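Putative uncharacterized protein (Pyrococcus abyssi virus 1, PDB 4HR1) is of unknown function but folds as a helical bundle and is encoded by a virus infecting a hyperthermophilic archaeon. Local coordinates at residues A21-Y26 against E38-L43. Residues are numbered along the deposited sequence; the frame is centred on the assembly and turned at random.
Sequences AFLKGY and EQVEKL
The chi1 of Val40, 170°, sets CG1 anti to the backbone N and CG2 anti to the carbonyl carbon, and this spreads the two methyls so that CG2 meets the end of Leu23 and CG1 points toward the stem of Lys24. The pair of segments belongs to an α-helical hairpin within a helical bundle: helix 5-30 and helix 34-63 are joined by a short turn and pack side by side, and the contact lies near that turn. Between these two segments a single branched residue of 38-43, Val40, makes the close contacts, with Leu23 and Lys24. CG2 of Val40 approaches the end of Leu23, 4.0 Å from its CD2, while CG1 faces the CD methylene of Lys24 more loosely, at 4.3 Å, and also lies 4.4 Å from CB of Leu23. The methyls of Val40 therefore face a wholly apolar partner and the hydrocarbon stem of a charged one. The CA atoms of Leu23 and Val40, 7.5 Å apart, are the closest CA pair across the two segments, and only 152 Å² is buried in all. No hydrogen bond crosses between the segments.

Around this spot the bundle closes in. Leu23 also touches Glu95 of helix 72-98 and Val99 of the loop beyond it, and Leu43, one turn on from Val40, rests on Gln91 and Ile92, so the third helix covers the hairpin groove. On another face of helix 5-30, Phe22 meets aromatic rings of a neighbouring subunit edge to face.

At the more open side of the groove Lys24 and Glu41 carry opposite charges that may attract weakly at long range, but they form no salt bridge: NZ of Lys24 stays 6.0 Å from OE1 of Glu41.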
loop_
_atom_site.group_PDB
_atom_site.type_symbol
_atom_site.label_atom_id
_atom_site.label_comp_id
_atom_site.label_asym_id
_atom_site.label_seq_id
_atom_site.Cartn_x
_atom_site.Cartn_y
_atom_site.Cartn_z
ATOM N N ALA A 21 -7.750 -2.044 -5.405
ATOM C CA ALA A 21 -8.398 -3.151 -4.678
ATOM C C ALA A 21 -9.918 -3.002 -4.787
ATOM O O ALA A 21 -10.602 -3.974 -5.123
ATOM C CB ALA A 21 -7.979 -3.146 -3.204
ATOM N N PHE A 22 -10.426 -1.754 -4.580
ATOM C CA PHE A 22 -11.844 -1.392 -4.661
ATOM C C PHE A 22 -12.423 -1.715 -6.034
ATOM O O PHE A 22 -13.446 -2.401 -6.106
ATOM C CB PHE A 22 -12.028 0.096 -4.320
ATOM C CG PHE A 22 -13.455 0.577 -4.208
ATOM C CD1 PHE A 22 -14.155 1.000 -5.332
ATOM C CD2 PHE A 22 -14.080 0.664 -2.972
ATOM C CE1 PHE A 22 -15.465 1.469 -5.224
ATOM C CE2 PHE A 22 -15.382 1.153 -2.865
ATOM C CZ PHE A 22 -16.065 1.559 -3.989
ATOM N N LEU A 23 -11.754 -1.245 -7.119
ATOM C CA LEU A 23 -12.155 -1.471 -8.519
ATOM C C LEU A 23 -12.213 -2.951 -8.875
ATOM O O LEU A 23 -13.170 -3.377 -9.526
ATOM C CB LEU A 23 -11.180 -0.778 -9.469
ATOM C CG LEU A 23 -11.582 0.571 -9.973
ATOM C CD1 LEU A 23 -10.374 1.462 -10.071
ATOM C CD2 LEU A 23 -12.287 0.463 -11.313
ATOM N N LYS A 24 -11.165 -3.717 -8.472
ATOM C CA LYS A 24 -11.014 -5.163 -8.672
ATOM C C LYS A 24 -12.240 -5.888 -8.095
ATOM O O LYS A 24 -12.893 -6.662 -8.810
ATOM C CB LYS A 24 -9.732 -5.652 -7.975
ATOM C CG LYS A 24 -8.838 -6.535 -8.844
ATOM C CD LYS A 24 -7.516 -5.856 -9.187
ATOM C CE LYS A 24 -6.315 -6.510 -8.537
ATOM N NZ LYS A 24 -6.107 -6.039 -7.142
ATOM N N GLY A 25 -12.571 -5.550 -6.842
ATOM C CA GLY A 25 -13.707 -6.078 -6.097
ATOM C C GLY A 25 -15.051 -5.759 -6.710
ATOM O O GLY A 25 -15.915 -6.642 -6.786
ATOM N N TYR A 26 -15.234 -4.501 -7.171
ATOM C CA TYR A 26 -16.467 -4.066 -7.833
ATOM C C TYR A 26 -16.682 -4.895 -9.098
ATOM O O TYR A 26 -17.807 -5.312 -9.375
ATOM C CB TYR A 26 -16.423 -2.554 -8.170
ATOM C CG TYR A 26 -17.522 -2.106 -9.112
ATOM C CD1 TYR A 26 -18.835 -1.975 -8.671
ATOM C CD2 TYR A 26 -17.259 -1.864 -10.457
ATOM C CE1 TYR A 26 -19.852 -1.566 -9.534
ATOM C CE2 TYR A 26 -18.273 -1.476 -11.335
ATOM C CZ TYR A 26 -19.568 -1.323 -10.866
ATOM O OH TYR A 26 -20.573 -0.929 -11.715
ATOM N N GLU A 38 -8.236 -5.387 -17.938
ATOM C CA GLU A 38 -6.935 -5.121 -18.546
ATOM C C GLU A 38 -6.506 -3.708 -18.152
ATOM O O GLU A 38 -5.424 -3.558 -17.590
ATOM C CB GLU A 38 -7.016 -5.261 -20.080
ATOM C CG GLU A 38 -5.688 -5.521 -20.777
ATOM C CD GLU A 38 -5.590 -6.874 -21.457
ATOM O OE1 GLU A 38 -6.346 -7.115 -22.428
ATOM O OE2 GLU A 38 -4.753 -7.696 -21.020
ATOM N N GLN A 39 -7.389 -2.691 -18.391
ATOM C CA GLN A 39 -7.188 -1.266 -18.067
ATOM C C GLN A 39 -6.799 -1.058 -16.597
ATOM O O GLN A 39 -5.894 -0.268 -16.309
ATOM C CB GLN A 39 -8.448 -0.441 -18.386
ATOM C CG GLN A 39 -8.800 -0.314 -19.876
ATOM C CD GLN A 39 -10.173 0.302 -20.128
ATOM O OE1 GLN A 39 -10.325 1.242 -20.915
ATOM N NE2 GLN A 39 -11.215 -0.220 -19.489
ATOM N N VAL A 40 -7.473 -1.790 -15.675
ATOM C CA VAL A 40 -7.234 -1.737 -14.225
ATOM C C VAL A 40 -5.847 -2.296 -13.921
ATOM O O VAL A 40 -5.091 -1.682 -13.159
ATOM C CB VAL A 40 -8.380 -2.420 -13.410
ATOM C CG1 VAL A 40 -8.027 -2.574 -11.924
ATOM C CG2 VAL A 40 -9.682 -1.638 -13.556
ATOM N N GLU A 41 -5.507 -3.442 -14.561
ATOM C CA GLU A 41 -4.211 -4.121 -14.445
ATOM C C GLU A 41 -3.091 -3.176 -14.897
ATOM O O GLU A 41 -2.099 -3.019 -14.181
ATOM C CB GLU A 41 -4.206 -5.426 -15.261
ATOM C CG GLU A 41 -4.339 -6.682 -14.420
ATOM C CD GLU A 41 -3.174 -6.967 -13.489
ATOM O OE1 GLU A 41 -3.434 -7.458 -12.367
ATOM O OE2 GLU A 41 -2.012 -6.670 -13.860
ATOM N N LYS A 42 -3.309 -2.480 -16.031
ATOM C CA LYS A 42 -2.399 -1.476 -16.592
ATOM C C LYS A 42 -2.156 -0.353 -15.577
ATOM O O LYS A 42 -1.004 0.005 -15.337
ATOM C CB LYS A 42 -2.945 -0.927 -17.925
ATOM C CG LYS A 42 -2.823 -1.905 -19.106
ATOM C CD LYS A 42 -2.405 -1.195 -20.408
ATOM C CE LYS A 42 -2.412 -2.096 -21.630
ATOM N NZ LYS A 42 -3.795 -2.380 -22.100
ATOM N N LEU A 43 -3.229 0.115 -14.893
ATOM C CA LEU A 43 -3.133 1.139 -13.847
ATOM C C LEU A 43 -2.343 0.686 -12.638
ATOM O O LEU A 43 -1.481 1.439 -12.175
ATOM C CB LEU A 43 -4.500 1.694 -13.453
ATOM C CG LEU A 43 -5.088 2.692 -14.458
ATOM C CD1 LEU A 43 -6.598 2.646 -14.459
ATOM C CD2 LEU A 43 -4.580 4.101 -14.206
#